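Glycosyl hydrolase family 10 (Bacteroides intestinalis DSM 17393, PDB 4QPW) probably helps degrade xylan as a xylanase of the human gut commensal, this chain being its carbohydrate-binding module, which holds xylohexaose. Local coordinates at residues Ala48-Asn51 / His52-Gln55; Ser100-Thr103 / Glu104-Tyr108. One frame throughout, in Å; residues are numbered along the deposited sequence.

Contact 1: Ala48-Asn51 / His52-Gln55. With XYP (beta-D-xylopyranose), chain B; XYP (beta-D-xylopyranose), chain C.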
loop_
_atom_site.group_PDB
_atom_site.type_symbol
_atom_site.label_atom_id
_atom_site.label_comp_id
_atom_site.label_asym_id
_atom_site.label_seq_id
_atom_site.Cartn_x
_atom_site.Cartn_y
_atom_site.Cartn_z
ATOM N N ALA A 48 13.963 1.633 -9.857
ATOM C CA ALA A 48 13.775 2.901 -10.484
ATOM C C ALA A 48 14.763 3.913 -9.881
ATOM O O ALA A 48 15.270 3.719 -8.785
ATOM C CB ALA A 48 12.322 3.398 -10.252
ATOM N N SER A 49 14.889 5.068 -10.513
ATOM C CA SER A 49 15.781 6.126 -9.968
ATOM C C SER A 49 15.181 6.875 -8.852
ATOM O O SER A 49 15.898 7.589 -8.096
ATOM C CB SER A 49 16.193 7.096 -11.145
ATOM O OG SER A 49 15.091 7.642 -11.722
ATOM N N GLN A 50 13.833 6.875 -8.724
ATOM C CA GLN A 50 13.124 7.525 -7.631
ATOM C C GLN A 50 12.100 6.536 -7.050
ATOM O O GLN A 50 11.424 5.823 -7.785
ATOM C CB GLN A 50 12.416 8.810 -8.066
ATOM C CG GLN A 50 13.326 9.787 -8.875
ATOM C CD GLN A 50 12.991 11.255 -8.701
ATOM O OE1 GLN A 50 12.596 11.720 -7.609
ATOM N NE2 GLN A 50 13.087 12.012 -9.819
ATOM N N ASN A 51 11.858 6.655 -5.761
ATOM C CA ASN A 51 10.848 5.744 -5.153
ATOM C C ASN A 51 9.465 6.000 -5.707
ATOM O O ASN A 51 8.717 4.991 -5.835
ATOM C CB ASN A 51 10.950 5.822 -3.656
ATOM C CG ASN A 51 10.451 4.533 -2.967
ATOM O OD1 ASN A 51 10.878 3.404 -3.154
ATOM N ND2 ASN A 51 9.407 4.763 -2.147
ATOM N N HIS A 52 9.055 7.184 -6.033
ATOM C CA HIS A 52 7.705 7.378 -6.531
ATOM C C HIS A 52 7.527 6.933 -7.947
ATOM O O HIS A 52 6.380 6.978 -8.405
ATOM C CB HIS A 52 7.255 8.820 -6.377
ATOM C CG HIS A 52 7.874 9.822 -7.339
ATOM N ND1 HIS A 52 7.309 10.248 -8.521
ATOM C CD2 HIS A 52 9.056 10.431 -7.231
ATOM C CE1 HIS A 52 8.158 11.119 -9.120
ATOM N NE2 HIS A 52 9.189 11.253 -8.328
ATOM N N PHE A 53 8.593 6.506 -8.636
ATOM C CA PHE A 53 8.392 6.031 -9.978
ATOM C C PHE A 53 7.693 4.700 -10.068
ATOM O O PHE A 53 7.328 4.260 -11.148
ATOM C CB PHE A 53 9.794 5.902 -10.636
ATOM C CG PHE A 53 10.333 7.202 -11.216
ATOM C CD1 PHE A 53 9.870 8.367 -10.941
ATOM C CD2 PHE A 53 11.408 7.109 -12.131
ATOM C CE1 PHE A 53 10.423 9.578 -11.531
ATOM C CE2 PHE A 53 11.981 8.300 -12.673
ATOM C CZ PHE A 53 11.503 9.479 -12.415
ATOM N N ILE A 54 7.479 3.970 -8.920
ATOM C CA ILE A 54 6.544 2.828 -8.888
ATOM C C ILE A 54 5.563 3.150 -7.768
ATOM O O ILE A 54 5.952 3.058 -6.569
ATOM C CB ILE A 54 7.216 1.538 -8.713
ATOM C CG1 ILE A 54 8.273 1.289 -9.819
ATOM C CG2 ILE A 54 6.174 0.418 -8.711
ATOM C CD1 ILE A 54 9.053 0.024 -9.655
ATOM N N GLN A 55 4.397 3.656 -8.132
ATOM C CA GLN A 55 3.397 4.134 -7.118
ATOM C C GLN A 55 2.043 3.630 -7.463
ATOM O O GLN A 55 1.693 3.434 -8.650
ATOM C CB GLN A 55 3.449 5.652 -6.984
ATOM C CG GLN A 55 3.049 6.402 -8.255
ATOM C CD GLN A 55 3.047 7.895 -8.078
ATOM O OE1 GLN A 55 2.825 8.428 -6.988
ATOM N NE2 GLN A 55 3.351 8.621 -9.167
HETATM C C1 XYP B . 3.526 12.397 -7.741
HETATM C C2 XYP B . 4.001 11.473 -6.656
HETATM C C3 XYP B . 4.803 12.215 -5.599
HETATM C C4 XYP B . 5.940 12.994 -6.310
HETATM C C5 XYP B . 5.369 13.786 -7.426
HETATM O O2 XYP B . 2.883 10.867 -6.005
HETATM O O3 XYP B . 5.331 11.255 -4.638
HETATM O O4 XYP B . 6.574 13.798 -5.306
HETATM O O5 XYP B . 4.723 12.977 -8.388
HETATM C C1 XYP C . -0.853 12.258 -10.175
HETATM C C2 XYP C . 0.184 12.011 -11.303
HETATM C C3 XYP C . 1.424 11.499 -10.606
HETATM C C4 XYP C . 1.839 12.319 -9.437
HETATM C C5 XYP C . 0.690 12.501 -8.464
HETATM O O2 XYP C . -0.273 11.108 -12.299
HETATM O O3 XYP C . 2.539 11.388 -11.545
HETATM O O4 XYP C . 2.898 11.636 -8.726
HETATM O O5 XYP C . -0.430 13.093 -9.160
#
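Gln50 lies over one face of the Phe53 ring, its CB 3.9 Å above the ring plane toward the rim. Farther along the chain, CG forms a CH-pi contact, 4.1 Å from the Phe53 ring centroid and only 17° off the normal. The edge of this phenyl ring is turned to its neighbour: Phe53 CD1 stands 3.7 Å above the plane of the His52 ring, near its rim. On the opposite face of the imidazole sits the sugar, with C4 of the chain B xylose 3.8 Å above the His52 plane and over its centre. The Gln50 amide comes alongside the His52 edge, its plane steeply inclined to the imidazole. A protein ring and a pyranose thus sandwich one histidine, illustrating how carbohydrate-binding modules use flat side chains as sugar platforms.

The backbone bends to allow this. Phe53 N donates to Gln50 O at 3.0 Å, closing a turn across Asn51 and His52, and a weak bond from Ile54 N to Asn51 O continues the 3-10 winding. Ala48 CB packs on Phe53 CB, while Ser49 OG, bonded to Glu24, lies 3.3 Å from Phe53 CE2.

Gln55 does the polar work. Extended beyond CG (chi2 177°), it carries its amide to the junction of two sugars: O2 of the chain B xylose donates to Gln55 OE1 at 2.6 Å, and Gln55 NE2 donates to the glycosidic oxygen between them, O4 of the chain C xylose, at 3.1 Å, nearly straight at 162°. Weak bonds to Gln124 and Glu20 help fix the amide's rotation.

The loop leaves strand 39-44 and delivers Gln55 into strand 54-57, which runs between strands 19-21 and 120-124; Asn51 OD1, bonded to Leu127 N, ties the turn to the segment following strand 120-124.

Contact 2: Ser100-Thr103 / Glu104-Tyr108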
loop_
_atom_site.group_PDB
_atom_site.type_symbol
_atom_site.label_atom_id
_atom_site.label_comp_id
_atom_site.label_asym_id
_atom_site.label_seq_id
_atom_site.Cartn_x
_atom_site.Cartn_y
_atom_site.Cartn_z
ATOM N N SER A 100 8.705 -1.479 7.117
ATOM C CA SER A 100 9.896 -2.291 6.750
ATOM C C SER A 100 9.535 -3.767 6.847
ATOM O O SER A 100 9.345 -4.270 7.969
ATOM C CB SER A 100 11.068 -1.963 7.711
ATOM O OG SER A 100 11.438 -0.592 7.458
ATOM N N PHE A 101 9.325 -4.367 5.713
ATOM C CA PHE A 101 8.823 -5.713 5.574
ATOM C C PHE A 101 9.925 -6.719 5.489
ATOM O O PHE A 101 11.109 -6.322 5.260
ATOM C CB PHE A 101 7.818 -5.769 4.413
ATOM C CG PHE A 101 8.398 -5.377 3.081
ATOM C CD1 PHE A 101 9.246 -6.212 2.360
ATOM C CD2 PHE A 101 8.146 -4.147 2.541
ATOM C CE1 PHE A 101 9.828 -5.831 1.149
ATOM C CE2 PHE A 101 8.696 -3.750 1.345
ATOM C CZ PHE A 101 9.527 -4.581 0.632
ATOM N N ASN A 102 9.566 -7.953 5.617
ATOM C CA ASN A 102 10.545 -9.061 5.506
ATOM C C ASN A 102 9.906 -10.169 4.797
ATOM O O ASN A 102 8.851 -10.034 4.078
ATOM C CB ASN A 102 11.125 -9.411 6.908
ATOM C CG ASN A 102 10.175 -10.122 7.774
ATOM O OD1 ASN A 102 9.064 -10.441 7.431
ATOM N ND2 ASN A 102 10.673 -10.520 8.981
ATOM N N THR A 103 10.437 -11.411 4.862
ATOM C CA THR A 103 9.952 -12.498 4.141
ATOM C C THR A 103 8.784 -13.271 4.774
ATOM O O THR A 103 8.342 -14.280 4.242
ATOM C CB THR A 103 11.084 -13.496 3.693
ATOM O OG1 THR A 103 11.524 -14.215 4.903
ATOM C CG2 THR A 103 12.188 -12.809 3.001
ATOM N N GLU A 104 8.333 -12.864 5.932
ATOM C CA GLU A 104 7.231 -13.486 6.655
ATOM C C GLU A 104 5.964 -12.624 6.421
ATOM O O GLU A 104 6.069 -11.407 6.493
ATOM C CB GLU A 104 7.578 -13.469 8.164
ATOM C CG GLU A 104 8.894 -14.200 8.459
ATOM C CD GLU A 104 9.361 -14.123 9.864
ATOM O OE1 GLU A 104 8.725 -13.478 10.716
ATOM O OE2 GLU A 104 10.396 -14.807 10.224
ATOM N N TRP A 105 4.840 -13.263 6.289
ATOM C CA TRP A 105 3.545 -12.519 6.284
ATOM C C TRP A 105 3.353 -11.923 7.669
ATOM O O TRP A 105 3.227 -12.708 8.688
ATOM C CB TRP A 105 2.406 -13.366 5.929
ATOM C CG TRP A 105 2.237 -13.638 4.467
ATOM C CD1 TRP A 105 2.331 -14.800 3.844
ATOM C CD2 TRP A 105 1.882 -12.657 3.461
ATOM N NE1 TRP A 105 1.991 -14.657 2.477
ATOM C CE2 TRP A 105 1.698 -13.312 2.291
ATOM C CE3 TRP A 105 1.668 -11.271 3.500
ATOM C CZ2 TRP A 105 1.275 -12.624 1.099
ATOM C CZ3 TRP A 105 1.238 -10.624 2.344
ATOM C CH2 TRP A 105 1.061 -11.325 1.193
ATOM N N LYS A 106 3.289 -10.612 7.799
ATOM C CA LYS A 106 3.105 -9.890 9.047
ATOM C C LYS A 106 2.123 -8.761 8.799
ATOM O O LYS A 106 2.029 -8.245 7.695
ATOM C CB LYS A 106 4.424 -9.297 9.583
ATOM C CG LYS A 106 5.393 -10.456 9.989
ATOM C CD LYS A 106 6.809 -10.018 10.271
ATOM C CE LYS A 106 7.007 -8.883 11.180
ATOM N NZ LYS A 106 8.541 -8.654 11.273
ATOM N N GLU A 107 1.410 -8.363 9.864
ATOM C CA GLU A 107 0.569 -7.184 9.824
ATOM C C GLU A 107 1.320 -6.014 10.366
ATOM O O GLU A 107 2.005 -6.148 11.422
ATOM C CB GLU A 107 -0.728 -7.392 10.628
ATOM C CG GLU A 107 -1.751 -6.299 10.370
ATOM C CD GLU A 107 -2.992 -6.502 11.204
ATOM O OE1 GLU A 107 -2.932 -6.199 12.427
ATOM O OE2 GLU A 107 -4.027 -6.986 10.682
ATOM N N TYR A 108 1.280 -4.888 9.703
ATOM C CA TYR A 108 1.863 -3.640 10.121
ATOM C C TYR A 108 0.781 -2.659 10.448
ATOM O O TYR A 108 -0.256 -2.609 9.710
ATOM C CB TYR A 108 2.795 -3.106 8.996
ATOM C CG TYR A 108 3.915 -4.061 8.655
ATOM C CD1 TYR A 108 5.157 -3.944 9.379
ATOM C CD2 TYR A 108 3.747 -5.127 7.851
ATOM C CE1 TYR A 108 6.182 -4.841 9.215
ATOM C CE2 TYR A 108 4.778 -6.030 7.636
ATOM C CZ TYR A 108 5.987 -5.875 8.343
ATOM O OH TYR A 108 7.007 -6.817 8.161
HETATM O O HOH W 1 9.762 -7.018 9.151
HETATM O O HOH W 2 6.758 -8.738 6.309
HETATM O O HOH W 3 9.954 -11.403 11.890
HETATM O O HOH W 4 5.703 -16.003 4.314
#
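From Ser100 to Tyr108 the chain folds back on itself: the end-to-end directions of 100-103 and 104-108 differ by 153°. The two arms stay apart, with Phe101 CA and Lys106 CA separated by 7.9 Å, and water molecules occupy part of the interval.

At the bend, Glu104 N donates to Asn102 OD1 at 2.9 Å, forming an Asx turn. The bond is fairly straight at 161°, although the donor stands above the amide's carbonyl plane. With CG lodged between its own backbone N and carbonyl carbon (chi1 73°), Asn102 turns its amide back over the bend, where it crosses the Lys106 chain at about a right angle.

This hairpin-like path is a beta-arch rather than a beta-hairpin, since strand 95-101 pairs in one sheet of the sandwich and strand 106-113 in the other. Phe101 points into the layer between them, meeting Phe128 edge-to-face.

Tyr108 reaches across the arch. Its OH lies 3.3 Å from Phe101 CA, and its CE1 is 3.4 Å from Ser100 O. Water 2, in the plane of the Tyr108 ring and 2.7 Å from Tyr108 OH, accepts from Asn102 N and also bonds Glu104 O. Water 1 sits 2.9 Å from the same hydroxyl, accepting from Lys106 NZ and donating to Ser100 O.

The charged ends meet through water as well. Water 3 donates to Glu104 OE1 at 2.7 Å while accepting from Lys106 NZ and, at 3.1 Å, from Asn102 ND2. Putting a leucine at Asn102 would probably leave Glu104 N without its side-chain acceptor and water 3 without one donor, letting the bend move more easily. The Tyr108 ring also meets that of Phe99, earlier on strand 95-101, so the two arms of the arch touch again there.

How the contacts relate
Both contacts are local turns that lead into strands, and both reach the five-stranded sheet. Contact 1 is partly buried and forms part of the glycan pocket: its loop enters strand 54-57 within that sheet, and the His52 ring and the Gln55 amide meet the xylose units. Contact 2 lies at the surface, where the chain passes from the sheet's outermost strand 95-101 to the seven-stranded sheet. Here the polar groups are joined by bridging waters, whereas in contact 1 the Gln55 amide binds a sugar hydroxyl and a glycosidic oxygen. The turns also close differently, by main-chain bonds in the first and a side-chain amide in the second. Their centres are 21 Å apart, nearest atoms about 9 Å.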